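Ribosomal protein s2-related protein (Deinococcus radiodurans, PDB 2JH3) binds a 4Fe-4S cluster in a multi-domain structure resembling chelatases, and may act as a sirohydrochlorin ferrochelatase. Local coordinates at residues Arg343-Trp348 against Cys454-Ala459. Numbering follows the deposited sequence.
Sequences RPIRTW and CTVLLA. With SF4 (iron/sulfur cluster), chain E.
The loop 343-348 closes in a type I beta turn from I345 to W348, while C454 is the N-cap of the helix that begins at T455; the backbones come nearest at I345 and V456, with CA atoms 7.6 Å apart. R343 NH2 holds the turn with two bent bonds, one in the carbonyl plane of W348 O on a lone pair, the other to R346 O from above its carbonyl plane. Across the gap the contact is apolar. V456 CG1, anti to the backbone N (chi1 167°), meets W348 CZ2 tip to tip at 3.9 Å. The V456 and I345 side chains slide past each other in opposite directions, V456 CG2 lying 3.7 Å from I345 CG1; P344 crosses V456 at about a right angle, its CG against CG2. This joins the DR2241 stabilising domain to the 4Fe-4S domain, where C454 SG ligates FE2 at 2.4 Å; C422, C425 and C450 complete the site. C454 SG also accepts a weak capping bond from L457 N at 3.6 Å. I345 CD1 packs 3.8 Å from C454 SG; an alanine replacing I345 would probably loosen packing against C454 SG and V456 CG2. At its ring edge, W348 NE1 approaches cluster sulfide S1 to 3.4 Å, and L457 CD2 lies 3.7 Å from S3.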
loop_
_atom_site.group_PDB
_atom_site.type_symbol
_atom_site.label_atom_id
_atom_site.label_comp_id
_atom_site.label_asym_id
_atom_site.label_seq_id
_atom_site.Cartn_x
_atom_site.Cartn_y
_atom_site.Cartn_z
ATOM N N ARG A 343 -6.698 9.686 1.721
ATOM C CA ARG A 343 -6.003 9.136 2.875
ATOM C C ARG A 343 -6.708 9.427 4.207
ATOM O O ARG A 343 -6.343 10.407 4.896
ATOM C CB ARG A 343 -4.633 9.803 2.900
ATOM C CG ARG A 343 -3.759 9.504 1.652
ATOM C CD ARG A 343 -2.353 10.139 1.680
ATOM N NE ARG A 343 -1.558 9.580 2.782
ATOM C CZ ARG A 343 -1.163 10.200 3.890
ATOM N NH1 ARG A 343 -1.438 11.461 4.091
ATOM N NH2 ARG A 343 -0.502 9.484 4.839
ATOM N N PRO A 344 -7.702 8.594 4.593
ATOM C CA PRO A 344 -8.454 8.847 5.831
ATOM C C PRO A 344 -7.644 8.654 7.092
ATOM O O PRO A 344 -7.876 9.315 8.105
ATOM C CB PRO A 344 -9.598 7.874 5.724
ATOM C CG PRO A 344 -9.119 6.792 4.918
ATOM C CD PRO A 344 -8.187 7.367 3.933
ATOM N N ILE A 345 -6.623 7.785 7.013
ATOM C CA ILE A 345 -5.705 7.558 8.073
ATOM C C ILE A 345 -4.334 8.086 7.656
ATOM O O ILE A 345 -3.680 7.507 6.795
ATOM C CB ILE A 345 -5.598 6.021 8.440
ATOM C CG1 ILE A 345 -6.956 5.389 8.747
ATOM C CG2 ILE A 345 -4.665 5.873 9.608
ATOM C CD1 ILE A 345 -7.785 6.022 9.849
ATOM N N ARG A 346 -3.909 9.203 8.274
ATOM C CA ARG A 346 -2.797 9.994 7.740
ATOM C C ARG A 346 -1.452 9.411 8.105
ATOM O O ARG A 346 -0.445 9.824 7.587
ATOM C CB ARG A 346 -2.965 11.463 8.196
ATOM C CG ARG A 346 -3.925 12.259 7.274
ATOM C CD ARG A 346 -4.295 13.653 7.731
ATOM N NE ARG A 346 -4.730 14.473 6.603
ATOM C CZ ARG A 346 -3.948 15.071 5.725
ATOM N NH1 ARG A 346 -4.506 15.748 4.736
ATOM N NH2 ARG A 346 -2.624 15.151 5.895
ATOM N N THR A 347 -1.406 8.493 9.066
ATOM C CA THR A 347 -0.185 7.731 9.376
ATOM C C THR A 347 0.105 6.512 8.440
ATOM O O THR A 347 1.046 5.797 8.670
ATOM C CB THR A 347 -0.200 7.219 10.778
ATOM O OG1 THR A 347 -1.438 6.564 11.102
ATOM C CG2 THR A 347 -0.005 8.381 11.726
ATOM N N TRP A 348 -0.728 6.306 7.436
ATOM C CA TRP A 348 -0.443 5.309 6.431
ATOM C C TRP A 348 0.786 5.718 5.657
ATOM O O TRP A 348 1.035 6.912 5.453
ATOM C CB TRP A 348 -1.668 5.015 5.527
ATOM C CG TRP A 348 -2.543 4.027 6.163
ATOM C CD1 TRP A 348 -2.740 3.865 7.516
ATOM C CD2 TRP A 348 -3.400 3.102 5.527
ATOM N NE1 TRP A 348 -3.610 2.851 7.738
ATOM C CE2 TRP A 348 -4.005 2.341 6.533
ATOM C CE3 TRP A 348 -3.606 2.739 4.186
ATOM C CZ2 TRP A 348 -4.922 1.309 6.248
ATOM C CZ3 TRP A 348 -4.463 1.708 3.898
ATOM C CH2 TRP A 348 -5.103 0.985 4.917
ATOM N N CYS A 454 -8.889 1.922 14.568
ATOM C CA CYS A 454 -9.466 3.006 13.715
ATOM C C CYS A 454 -10.674 2.606 12.820
ATOM O O CYS A 454 -11.018 1.408 12.662
ATOM C CB CYS A 454 -8.347 3.637 12.827
ATOM S SG CYS A 454 -7.846 2.595 11.526
ATOM N N THR A 455 -11.331 3.589 12.218
ATOM C CA THR A 455 -12.538 3.268 11.436
ATOM C C THR A 455 -12.216 2.415 10.209
ATOM O O THR A 455 -13.037 1.639 9.802
ATOM C CB THR A 455 -13.395 4.496 11.008
ATOM O OG1 THR A 455 -12.588 5.372 10.274
ATOM C CG2 THR A 455 -13.933 5.214 12.252
ATOM N N VAL A 456 -11.003 2.521 9.668
ATOM C CA VAL A 456 -10.634 1.742 8.481
ATOM C C VAL A 456 -10.488 0.250 8.853
ATOM O O VAL A 456 -10.976 -0.650 8.104
ATOM C CB VAL A 456 -9.413 2.325 7.785
ATOM C CG1 VAL A 456 -8.812 1.342 6.739
ATOM C CG2 VAL A 456 -9.783 3.641 7.059
ATOM N N LEU A 457 -9.873 -0.030 10.006
ATOM C CA LEU A 457 -9.744 -1.387 10.490
ATOM C C LEU A 457 -11.102 -1.975 10.896
ATOM O O LEU A 457 -11.365 -3.147 10.600
ATOM C CB LEU A 457 -8.795 -1.460 11.704
ATOM C CG LEU A 457 -8.687 -2.827 12.417
ATOM C CD1 LEU A 457 -8.226 -3.899 11.403
ATOM C CD2 LEU A 457 -7.673 -2.787 13.545
ATOM N N LEU A 458 -11.961 -1.164 11.541
ATOM C CA LEU A 458 -13.318 -1.639 11.905
ATOM C C LEU A 458 -14.096 -2.048 10.652
ATOM O O LEU A 458 -14.749 -3.084 10.614
ATOM C CB LEU A 458 -14.106 -0.562 12.627
ATOM C CG LEU A 458 -13.625 -0.221 14.007
ATOM C CD1 LEU A 458 -14.131 1.103 14.488
ATOM C CD2 LEU A 458 -14.021 -1.284 14.977
ATOM N N ALA A 459 -14.052 -1.239 9.617
ATOM C CA ALA A 459 -14.742 -1.635 8.355
ATOM C C ALA A 459 -14.167 -2.903 7.688
ATOM O O ALA A 459 -14.888 -3.721 7.073
ATOM C CB ALA A 459 -14.663 -0.456 7.384
HETATM FE FE1 SF4 E . -4.083 1.820 14.398
HETATM FE FE2 SF4 E . -5.655 1.970 12.189
HETATM FE FE3 SF4 E . -2.981 2.331 12.010
HETATM FE FE4 SF4 E . -3.985 -0.160 12.517
HETATM S S1 SF4 E . -4.305 1.069 10.569
HETATM S S2 SF4 E . -2.207 0.814 13.614
HETATM S S3 SF4 E . -5.797 0.362 13.872
HETATM S S4 SF4 E . -4.447 3.754 13.064
#